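Local coordinates for pvivax hypothetical protein (Plasmodium vivax, PDB 2B30) that is probably a magnesium-dependent phosphatase of the haloacid dehalogenase (HAD) superfamily, Cof-like subfamily IIB, although its substrate is not known, at residues T227-N230 / Y231-H235; V95-N98 / G99-Y103; Y236-N240 / D241-V245. One frame throughout, in Å; residues are numbered along the deposited sequence.

Interaction 1: residues T227-N230 / Y231-H235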
ATOM      1  N   THR A 227      -5.197   0.747  -2.956  1.00 28.11           N
ATOM      2  CA  THR A 227      -5.151   2.212  -3.055  1.00 25.96           C
ATOM      3  C   THR A 227      -6.367   2.743  -3.768  1.00 26.43           C
ATOM      4  O   THR A 227      -6.832   3.839  -3.451  1.00 27.70           O
ATOM      5  CB  THR A 227      -3.943   2.725  -3.825  1.00 24.01           C
ATOM      6  OG1 THR A 227      -3.975   2.231  -5.176  1.00 26.49           O
ATOM      7  CG2 THR A 227      -2.676   2.326  -3.139  1.00 21.94           C
ATOM      8  N   GLY A 228      -6.857   1.977  -4.743  1.00 26.16           N
ATOM      9  CA  GLY A 228      -8.109   2.297  -5.440  1.00 26.30           C
ATOM     10  C   GLY A 228      -9.303   2.185  -4.509  1.00 27.40           C
ATOM     11  O   GLY A 228     -10.131   3.093  -4.451  1.00 25.65           O
ATOM     12  N   ILE A 229      -9.380   1.071  -3.775  1.00 27.39           N
ATOM     13  CA  ILE A 229     -10.418   0.861  -2.758  1.00 29.64           C
ATOM     14  C   ILE A 229     -10.531   2.020  -1.770  1.00 30.27           C
ATOM     15  O   ILE A 229     -11.627   2.320  -1.303  1.00 27.98           O
ATOM     16  CB  ILE A 229     -10.154  -0.445  -1.940  1.00 32.50           C
ATOM     17  CG1 ILE A 229     -10.657  -1.679  -2.700  1.00 31.52           C
ATOM     18  CG2 ILE A 229     -10.814  -0.394  -0.546  1.00 32.74           C
ATOM     19  CD1 ILE A 229     -10.013  -2.981  -2.243  1.00 30.08           C
ATOM     20  N   ASN A 230      -9.401   2.650  -1.435  1.00 32.73           N
ATOM     21  CA  ASN A 230      -9.389   3.740  -0.457  1.00 34.62           C
ATOM     22  C   ASN A 230     -10.189   4.957  -0.917  1.00 35.18           C
ATOM     23  O   ASN A 230     -10.728   5.692  -0.087  1.00 33.89           O
ATOM     24  CB  ASN A 230      -7.957   4.134  -0.072  1.00 35.97           C
ATOM     25  CG  ASN A 230      -7.312   3.152   0.945  1.00 45.21           C
ATOM     26  OD1 ASN A 230      -7.979   2.240   1.467  1.00 48.10           O
ATOM     27  ND2 ASN A 230      -6.005   3.346   1.225  1.00 44.60           N
ATOM     28  N   TYR A 231     -10.287   5.160  -2.230  1.00 35.92           N
ATOM     29  CA  TYR A 231     -11.170   6.204  -2.763  1.00 36.80           C
ATOM     30  C   TYR A 231     -12.612   5.970  -2.349  1.00 36.47           C
ATOM     31  O   TYR A 231     -13.314   6.928  -2.001  1.00 37.36           O
ATOM     32  CB  TYR A 231     -11.071   6.327  -4.293  1.00 37.49           C
ATOM     33  CG  TYR A 231      -9.859   7.118  -4.713  1.00 37.85           C
ATOM     34  CD1 TYR A 231      -9.966   8.451  -5.089  1.00 33.79           C
ATOM     35  CD2 TYR A 231      -8.598   6.537  -4.688  1.00 37.41           C
ATOM     36  CE1 TYR A 231      -8.854   9.175  -5.438  1.00 35.15           C
ATOM     37  CE2 TYR A 231      -7.487   7.249  -5.040  1.00 39.07           C
ATOM     38  CZ  TYR A 231      -7.613   8.568  -5.412  1.00 38.47           C
ATOM     39  OH  TYR A 231      -6.474   9.254  -5.765  1.00 41.00           O
ATOM     40  N   LEU A 232     -13.047   4.705  -2.383  1.00 35.81           N
ATOM     41  CA  LEU A 232     -14.415   4.334  -1.985  1.00 33.99           C
ATOM     42  C   LEU A 232     -14.623   4.470  -0.481  1.00 33.84           C
ATOM     43  O   LEU A 232     -15.683   4.899  -0.028  1.00 35.09           O
ATOM     44  CB  LEU A 232     -14.742   2.908  -2.418  1.00 33.20           C
ATOM     45  CG  LEU A 232     -14.916   2.675  -3.918  1.00 33.48           C
ATOM     46  CD1 LEU A 232     -15.287   1.213  -4.177  1.00 32.79           C
ATOM     47  CD2 LEU A 232     -15.967   3.614  -4.500  1.00 33.42           C
ATOM     48  N   LEU A 233     -13.602   4.124   0.289  1.00 33.70           N
ATOM     49  CA  LEU A 233     -13.668   4.287   1.742  1.00 34.44           C
ATOM     50  C   LEU A 233     -13.820   5.763   2.117  1.00 33.86           C
ATOM     51  O   LEU A 233     -14.631   6.106   2.975  1.00 30.66           O
ATOM     52  CB  LEU A 233     -12.423   3.699   2.412  1.00 33.91           C
ATOM     53  CG  LEU A 233     -12.075   2.249   2.065  1.00 34.37           C
ATOM     54  CD1 LEU A 233     -10.951   1.769   2.952  1.00 34.87           C
ATOM     55  CD2 LEU A 233     -13.277   1.326   2.168  1.00 33.94           C
ATOM     56  N   LYS A 234     -13.034   6.617   1.465  1.00 35.03           N
ATOM     57  CA  LYS A 234     -13.061   8.053   1.716  1.00 37.73           C
ATOM     58  C   LYS A 234     -14.361   8.672   1.221  1.00 37.29           C
ATOM     59  O   LYS A 234     -14.979   9.470   1.928  1.00 36.22           O
ATOM     60  CB  LYS A 234     -11.859   8.744   1.061  1.00 38.91           C
ATOM     61  CG  LYS A 234     -10.550   8.527   1.810  1.00 43.89           C
ATOM     62  CD  LYS A 234     -10.384   9.522   2.956  1.00 49.72           C
ATOM     63  CE  LYS A 234      -9.800  10.842   2.458  1.00 54.25           C
ATOM     64  NZ  LYS A 234      -9.821  11.926   3.482  1.00 54.32           N
ATOM     65  N   HIS A 235     -14.777   8.289   0.015  1.00 37.07           N
ATOM     66  CA  HIS A 235     -15.978   8.854  -0.600  1.00 37.65           C
ATOM     67  C   HIS A 235     -17.233   8.577   0.244  1.00 36.46           C
ATOM     68  O   HIS A 235     -18.113   9.436   0.347  1.00 35.94           O
ATOM     69  CB  HIS A 235     -16.154   8.317  -2.028  1.00 38.14           C
ATOM     70  CG  HIS A 235     -17.156   9.075  -2.848  1.00 40.67           C
ATOM     71  ND1 HIS A 235     -16.920  10.345  -3.328  1.00 44.39           N
ATOM     72  CD2 HIS A 235     -18.389   8.730  -3.291  1.00 41.84           C
ATOM     73  CE1 HIS A 235     -17.971  10.758  -4.016  1.00 45.44           C
ATOM     74  NE2 HIS A 235     -18.876   9.795  -4.010  1.00 43.74           N
TER

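Interaction 2: residues V95-N98 / G99-Y103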
ATOM      1  N   VAL A  95     -13.784  -1.083  -8.393  1.00 34.73           N
ATOM      2  CA  VAL A  95     -12.352  -0.874  -8.526  1.00 32.90           C
ATOM      3  C   VAL A  95     -11.875  -1.760  -9.674  1.00 32.79           C
ATOM      4  O   VAL A  95     -11.897  -2.992  -9.577  1.00 32.41           O
ATOM      5  CB  VAL A  95     -11.618  -1.262  -7.227  1.00 31.65           C
ATOM      6  CG1 VAL A  95     -10.121  -1.155  -7.405  1.00 30.42           C
ATOM      7  CG2 VAL A  95     -12.087  -0.387  -6.078  1.00 30.83           C
ATOM      8  N   TYR A  96     -11.447  -1.129 -10.757  1.00 30.88           N
ATOM      9  CA  TYR A  96     -11.119  -1.846 -11.964  1.00 31.32           C
ATOM     10  C   TYR A  96      -9.694  -1.561 -12.382  1.00 32.60           C
ATOM     11  O   TYR A  96      -9.113  -0.562 -11.962  1.00 35.09           O
ATOM     12  CB  TYR A  96     -12.091  -1.446 -13.055  1.00 30.97           C
ATOM     13  CG  TYR A  96     -13.509  -1.764 -12.683  1.00 32.79           C
ATOM     14  CD1 TYR A  96     -13.940  -3.074 -12.630  1.00 35.53           C
ATOM     15  CD2 TYR A  96     -14.425  -0.757 -12.356  1.00 35.66           C
ATOM     16  CE1 TYR A  96     -15.243  -3.389 -12.288  1.00 34.16           C
ATOM     17  CE2 TYR A  96     -15.738  -1.067 -12.006  1.00 32.35           C
ATOM     18  CZ  TYR A  96     -16.128  -2.387 -11.979  1.00 31.00           C
ATOM     19  OH  TYR A  96     -17.398  -2.739 -11.645  1.00 31.80           O
ATOM     20  N   ILE A  97      -9.134  -2.459 -13.192  1.00 32.34           N
ATOM     21  CA  ILE A  97      -7.783  -2.306 -13.723  1.00 33.70           C
ATOM     22  C   ILE A  97      -6.791  -2.063 -12.588  1.00 32.43           C
ATOM     23  O   ILE A  97      -6.021  -1.104 -12.599  1.00 30.12           O
ATOM     24  CB  ILE A  97      -7.695  -1.178 -14.793  1.00 34.36           C
ATOM     25  CG1 ILE A  97      -8.845  -1.312 -15.806  1.00 35.36           C
ATOM     26  CG2 ILE A  97      -6.323  -1.220 -15.518  1.00 32.70           C
ATOM     27  CD1 ILE A  97      -8.616  -0.527 -17.101  1.00 36.44           C
ATOM     28  N   ASN A  98      -6.851  -2.949 -11.602  1.00 32.24           N
ATOM     29  CA  ASN A  98      -5.935  -2.959 -10.476  1.00 32.99           C
ATOM     30  C   ASN A  98      -5.837  -1.630  -9.745  1.00 32.52           C
ATOM     31  O   ASN A  98      -4.770  -1.251  -9.248  1.00 32.23           O
ATOM     32  CB  ASN A  98      -4.561  -3.493 -10.916  1.00 33.24           C
ATOM     33  CG  ASN A  98      -4.589  -4.989 -11.157  1.00 32.19           C
ATOM     34  OD1 ASN A  98      -5.518  -5.668 -10.700  1.00 28.05           O
ATOM     35  ND2 ASN A  98      -3.580  -5.515 -11.858  1.00 27.66           N
ATOM     36  N   GLY A  99      -6.968  -0.937  -9.662  1.00 30.33           N
ATOM     37  CA  GLY A  99      -7.057   0.267  -8.852  1.00 30.23           C
ATOM     38  C   GLY A  99      -6.807   1.568  -9.573  1.00 29.83           C
ATOM     39  O   GLY A  99      -6.854   2.627  -8.941  1.00 27.09           O
ATOM     40  N   THR A 100      -6.574   1.493 -10.883  1.00 29.82           N
ATOM     41  CA  THR A 100      -6.327   2.680 -11.695  1.00 31.43           C
ATOM     42  C   THR A 100      -7.630   3.279 -12.261  1.00 32.45           C
ATOM     43  O   THR A 100      -7.645   4.428 -12.723  1.00 33.89           O
ATOM     44  CB  THR A 100      -5.322   2.380 -12.828  1.00 30.90           C
ATOM     45  OG1 THR A 100      -5.791   1.284 -13.615  1.00 34.29           O
ATOM     46  CG2 THR A 100      -3.976   2.011 -12.252  1.00 30.48           C
ATOM     47  N   ILE A 101      -8.723   2.519 -12.215  1.00 31.49           N
ATOM     48  CA  ILE A 101     -10.039   3.067 -12.549  1.00 33.98           C
ATOM     49  C   ILE A 101     -11.038   2.741 -11.442  1.00 34.30           C
ATOM     50  O   ILE A 101     -11.195   1.582 -11.073  1.00 35.65           O
ATOM     51  CB  ILE A 101     -10.579   2.559 -13.915  1.00 32.25           C
ATOM     52  CG1 ILE A 101      -9.671   3.023 -15.041  1.00 34.46           C
ATOM     53  CG2 ILE A 101     -12.002   3.092 -14.182  1.00 30.70           C
ATOM     54  CD1 ILE A 101     -10.007   2.415 -16.391  1.00 36.65           C
ATOM     55  N   VAL A 102     -11.722   3.768 -10.939  1.00 35.45           N
ATOM     56  CA  VAL A 102     -12.664   3.605  -9.827  1.00 35.53           C
ATOM     57  C   VAL A 102     -13.963   4.366 -10.086  1.00 34.48           C
ATOM     58  O   VAL A 102     -13.926   5.550 -10.420  1.00 36.19           O
ATOM     59  CB  VAL A 102     -12.054   4.115  -8.506  1.00 35.24           C
ATOM     60  CG1 VAL A 102     -13.017   3.886  -7.351  1.00 37.20           C
ATOM     61  CG2 VAL A 102     -10.726   3.441  -8.234  1.00 34.34           C
ATOM     62  N   TYR A 103     -15.095   3.683  -9.928  1.00 32.40           N
ATOM     63  CA  TYR A 103     -16.412   4.298 -10.087  1.00 32.98           C
ATOM     64  C   TYR A 103     -17.171   4.292  -8.773  1.00 32.56           C
ATOM     65  O   TYR A 103     -17.142   3.295  -8.039  1.00 32.26           O
ATOM     66  CB  TYR A 103     -17.236   3.550 -11.125  1.00 33.28           C
ATOM     67  CG  TYR A 103     -16.644   3.591 -12.507  1.00 35.03           C
ATOM     68  CD1 TYR A 103     -16.575   4.775 -13.222  1.00 37.29           C
ATOM     69  CD2 TYR A 103     -16.163   2.440 -13.106  1.00 39.10           C
ATOM     70  CE1 TYR A 103     -16.026   4.808 -14.497  1.00 37.64           C
ATOM     71  CE2 TYR A 103     -15.615   2.464 -14.382  1.00 38.82           C
ATOM     72  CZ  TYR A 103     -15.555   3.643 -15.064  1.00 35.72           C
ATOM     73  OH  TYR A 103     -15.010   3.655 -16.309  1.00 37.73           O
TER

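Interaction 3: residues Y236-N240 / D241-V245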
ATOM      1  N   TYR A 236     -17.295   7.391   0.850  1.00 32.83           N
ATOM      2  CA  TYR A 236     -18.459   6.970   1.607  1.00 32.03           C
ATOM      3  C   TYR A 236     -18.171   6.865   3.095  1.00 30.73           C
ATOM      4  O   TYR A 236     -18.955   6.300   3.831  1.00 27.13           O
ATOM      5  CB  TYR A 236     -18.950   5.613   1.092  1.00 31.86           C
ATOM      6  CG  TYR A 236     -19.519   5.672  -0.291  1.00 31.64           C
ATOM      7  CD1 TYR A 236     -20.751   6.277  -0.525  1.00 32.24           C
ATOM      8  CD2 TYR A 236     -18.839   5.124  -1.372  1.00 30.37           C
ATOM      9  CE1 TYR A 236     -21.290   6.336  -1.802  1.00 29.05           C
ATOM     10  CE2 TYR A 236     -19.378   5.177  -2.659  1.00 29.58           C
ATOM     11  CZ  TYR A 236     -20.597   5.782  -2.858  1.00 29.00           C
ATOM     12  OH  TYR A 236     -21.125   5.848  -4.113  1.00 33.94           O
ATOM     13  N   ASN A 237     -17.033   7.381   3.533  1.00 33.43           N
ATOM     14  CA  ASN A 237     -16.654   7.335   4.952  1.00 35.90           C
ATOM     15  C   ASN A 237     -16.822   5.949   5.637  1.00 35.43           C
ATOM     16  O   ASN A 237     -17.276   5.839   6.772  1.00 34.57           O
ATOM     17  CB  ASN A 237     -17.441   8.411   5.703  1.00 37.46           C
ATOM     18  CG  ASN A 237     -16.921   8.641   7.104  1.00 40.70           C
ATOM     19  OD1 ASN A 237     -15.705   8.683   7.335  1.00 39.62           O
ATOM     20  ND2 ASN A 237     -17.844   8.774   8.060  1.00 42.58           N
ATOM     21  N   ILE A 238     -16.451   4.897   4.928  1.00 36.34           N
ATOM     22  CA  ILE A 238     -16.514   3.534   5.446  1.00 35.61           C
ATOM     23  C   ILE A 238     -15.171   3.200   6.068  1.00 35.34           C
ATOM     24  O   ILE A 238     -14.143   3.369   5.429  1.00 37.13           O
ATOM     25  CB  ILE A 238     -16.808   2.559   4.306  1.00 35.88           C
ATOM     26  CG1 ILE A 238     -18.216   2.829   3.777  1.00 38.36           C
ATOM     27  CG2 ILE A 238     -16.656   1.115   4.758  1.00 38.27           C
ATOM     28  CD1 ILE A 238     -18.635   1.916   2.632  1.00 40.58           C
ATOM     29  N   SER A 239     -15.174   2.729   7.307  1.00 35.34           N
ATOM     30  CA  SER A 239     -13.929   2.423   8.008  1.00 36.61           C
ATOM     31  C   SER A 239     -13.430   1.011   7.658  1.00 33.99           C
ATOM     32  O   SER A 239     -14.190   0.187   7.182  1.00 34.79           O
ATOM     33  CB  SER A 239     -14.135   2.566   9.515  1.00 37.27           C
ATOM     34  OG  SER A 239     -14.948   1.510  10.004  1.00 44.62           O
ATOM     35  N   ASN A 240     -12.145   0.758   7.874  1.00 33.45           N
ATOM     36  CA  ASN A 240     -11.535  -0.549   7.627  1.00 34.30           C
ATOM     37  C   ASN A 240     -12.271  -1.675   8.383  1.00 35.13           C
ATOM     38  O   ASN A 240     -12.593  -2.696   7.806  1.00 34.32           O
ATOM     39  CB  ASN A 240     -10.050  -0.489   8.019  1.00 34.03           C
ATOM     40  CG  ASN A 240      -9.339  -1.831   7.888  1.00 34.46           C
ATOM     41  OD1 ASN A 240      -9.767  -2.851   8.454  1.00 29.50           O
ATOM     42  ND2 ASN A 240      -8.226  -1.830   7.156  1.00 32.41           N
ATOM     43  N   ASP A 241     -12.517  -1.471   9.676  1.00 37.54           N
ATOM     44  CA  ASP A 241     -13.428  -2.305  10.482  1.00 39.33           C
ATOM     45  C   ASP A 241     -14.608  -2.865   9.691  1.00 38.97           C
ATOM     46  O   ASP A 241     -15.029  -3.991   9.929  1.00 39.89           O
ATOM     47  CB  ASP A 241     -14.055  -1.459  11.622  1.00 41.32           C
ATOM     48  CG  ASP A 241     -13.378  -1.643  12.965  1.00 44.51           C
ATOM     49  OD1 ASP A 241     -12.709  -2.673  13.211  1.00 50.80           O
ATOM     50  OD2 ASP A 241     -13.548  -0.739  13.807  1.00 51.15           O
ATOM     51  N   GLN A 242     -15.181  -2.046   8.808  1.00 37.21           N
ATOM     52  CA  GLN A 242     -16.447  -2.365   8.143  1.00 35.64           C
ATOM     53  C   GLN A 242     -16.294  -3.023   6.777  1.00 34.89           C
ATOM     54  O   GLN A 242     -17.279  -3.256   6.092  1.00 36.07           O
ATOM     55  CB  GLN A 242     -17.268  -1.093   7.993  1.00 35.18           C
ATOM     56  CG  GLN A 242     -17.603  -0.460   9.318  1.00 35.06           C
ATOM     57  CD  GLN A 242     -18.156   0.925   9.168  1.00 31.64           C
ATOM     58  OE1 GLN A 242     -17.688   1.694   8.339  1.00 28.55           O
ATOM     59  NE2 GLN A 242     -19.155   1.259   9.978  1.00 33.06           N
ATOM     60  N   VAL A 243     -15.067  -3.340   6.393  1.00 33.64           N
ATOM     61  CA  VAL A 243     -14.791  -3.826   5.053  1.00 33.99           C
ATOM     62  C   VAL A 243     -14.503  -5.315   5.083  1.00 33.37           C
ATOM     63  O   VAL A 243     -13.584  -5.739   5.782  1.00 33.55           O
ATOM     64  CB  VAL A 243     -13.572  -3.083   4.462  1.00 33.72           C
ATOM     65  CG1 VAL A 243     -13.207  -3.649   3.110  1.00 33.57           C
ATOM     66  CG2 VAL A 243     -13.866  -1.591   4.359  1.00 32.24           C
ATOM     67  N   LEU A 244     -15.281  -6.100   4.333  1.00 32.32           N
ATOM     68  CA  LEU A 244     -14.975  -7.513   4.130  1.00 34.12           C
ATOM     69  C   LEU A 244     -14.513  -7.760   2.704  1.00 36.55           C
ATOM     70  O   LEU A 244     -15.182  -7.367   1.748  1.00 38.74           O
ATOM     71  CB  LEU A 244     -16.173  -8.417   4.426  1.00 35.05           C
ATOM     72  CG  LEU A 244     -15.960  -9.901   4.039  1.00 32.11           C
ATOM     73  CD1 LEU A 244     -16.309 -10.811   5.182  1.00 33.80           C
ATOM     74  CD2 LEU A 244     -16.724 -10.291   2.788  1.00 31.57           C
ATOM     75  N   VAL A 245     -13.396  -8.471   2.580  1.00 36.48           N
ATOM     76  CA  VAL A 245     -12.718  -8.646   1.301  1.00 35.86           C
ATOM     77  C   VAL A 245     -12.342 -10.119   1.081  1.00 34.73           C
ATOM     78  O   VAL A 245     -12.054 -10.842   2.041  1.00 33.63           O
ATOM     79  CB  VAL A 245     -11.467  -7.726   1.218  1.00 35.18           C
ATOM     80  CG1 VAL A 245     -10.429  -8.113   2.237  1.00 35.13           C
ATOM     81  CG2 VAL A 245     -10.862  -7.748  -0.170  1.00 37.61           C
TER
HETATM   82  O   HOH W   1     -12.000  -5.360   7.746  1.00 28.42           O

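Interaction 1: residues T227-N230 / Y231-H235
Leu-233 lies one turn beyond Ile-229 on helix 225-235, and its side chain packs back on that earlier turn. Its CB rests over the carbonyls of the preceding turn, 3.6 Å from Asn-230 O. CG is anti to its own carbonyl carbon (chi1 -53°), which sets it close to Ile-229 O and 3.9 Å from Ile-229 CG2. Both methyls stay near Ile-229 CG2, and CD1 also reaches the Asn-230 amide, 3.4 Å from its OD1. The backbone beneath is helical: Leu-233 N gives an i to i+4 bond to Ile-229 O (3.1 Å). Lys-234 N makes the next i to i+4 bond, to Asn-230 O (2.9 Å). On another side of the helix, Tyr-231 lays its ring back along the first turn. Thr-227 O meets the ring edge in plane, 3.5 Å from Tyr-231 CD2. The tyrosine hydroxyl is hydrogen-bonded to Lys-234 of the second subunit, so this side of the helix belongs to the dimer contact. The apolar side covers the main sheet: Ile-229 and Leu-233 touch strand 29-33, and Leu-232 touches strands 63-67 and 109-112.

Interaction 2: residues V95-N98 / G99-Y103
Tyr-96 and Ile-101 form the hydrogen-bonded antiparallel pair of the hairpin made by strands 94-96 and 101-103. Tyr-96 N points almost straight at Ile-101 O (2.7 Å, N-H...O 168°). Tyr-96 O takes two N-H groups from opposite faces of its plane, Ile-101 N at 3.1 Å and Gly-99 N at 3.2 Å. The turn is the tight part. Ile-97 O accepts both Thr-100 N and Thr-100 OG1, the hydroxyl at 2.6 Å. With chi1 of 56°, that hydroxyl sits between its own backbone N and carbonyl carbon, facing Ile-97. Gly-99 has a positive phi of 94°, where a CB would be jammed against Asn-98 O. Val-95 CG1 packs on Gly-99 CA at 3.7 Å. The far end is held by side chains and lies nearer solvent: Tyr-103 is partly exposed. Tyr-96 and Tyr-103 cross at about a right angle, and Tyr-96 CE2 meets the Tyr-103 ring at its edge, 3.7 Å from CD2. The Tyr-103 hydroxyl bonds to Glu-142. Two carbonyl oxygens, of Tyr-96 and Ile-97, thus each take two donors and hold the buried turn closed. The bond of Asn-98 OD1 to Asn-251 ND2 is consistent with the turn bordering the metal-site region, the Asn-98 side chain lying about 8 Å from the bound calcium ion.

Interaction 3: residues Y236-N240 / D241-V245
Gln-242 reaches back along Ser-239, and its amide oxygen meets the serine from the side of the backbone N-H. Gln-242 OE1 accepts Ser-239 N at 2.9 Å, with the N-H...O angle at 160°. Ser-239 OG adds a weak bond to the same OE1, 3.2 Å away. Ser-239 chi1 of 71° puts OG between the backbone N and the carbonyl carbon, beside the glutamine chain. The main chain answers in the other direction. Gln-242 N bonds to Ser-239 O, so the two residues are joined by both backbone and side chain. Gln-242 CG is anti to its carbonyl carbon (chi1 -61°), and the extended chain beyond it carries OE1 back to the serine. The Ile-238 side chain crosses that of Gln-242 obliquely and that of Val-243 at about a right angle. Its CG2 touches both, lying 3.9 Å from Val-243 CG2. Val-243 N closes the next turn on Asn-240 O (2.9 Å). A water bridges Asn-240 O and Val-243 O. Asp-241 forms a salt bridge with Lys-260, and the Asn-240 amide bonds to Asn-258 O. Asn-237, at positive phi, ends helix 225-235 in a Schellman motif. The 239-243 turn then leads into strand 243-247, so the contact joins the end of that helix to a strand that runs between strands 29-33 and 261-264.

From the N terminus the three contacts come in series, and none nests within or crosses another. Interaction 2 closes first, as the hairpin turn between strands 94-96 and 101-103 of the main sheet. Much later the chain forms helix 225-235, which holds interaction 1 and lies across that hairpin. Ile-229 N and Leu-232 CD1 meet Val-95 CG2, and Gly-228 O meets Val-102 CG2. Interaction 3 follows at once and turns the chain from the helix into strand 243-247. Leu-233 CD2 packs on Val-243 CG2 at 3.7 Å. Interactions 2 and 3 do not touch, but both reach the same sheet. Interactions 1 and 3 also touch the second subunit.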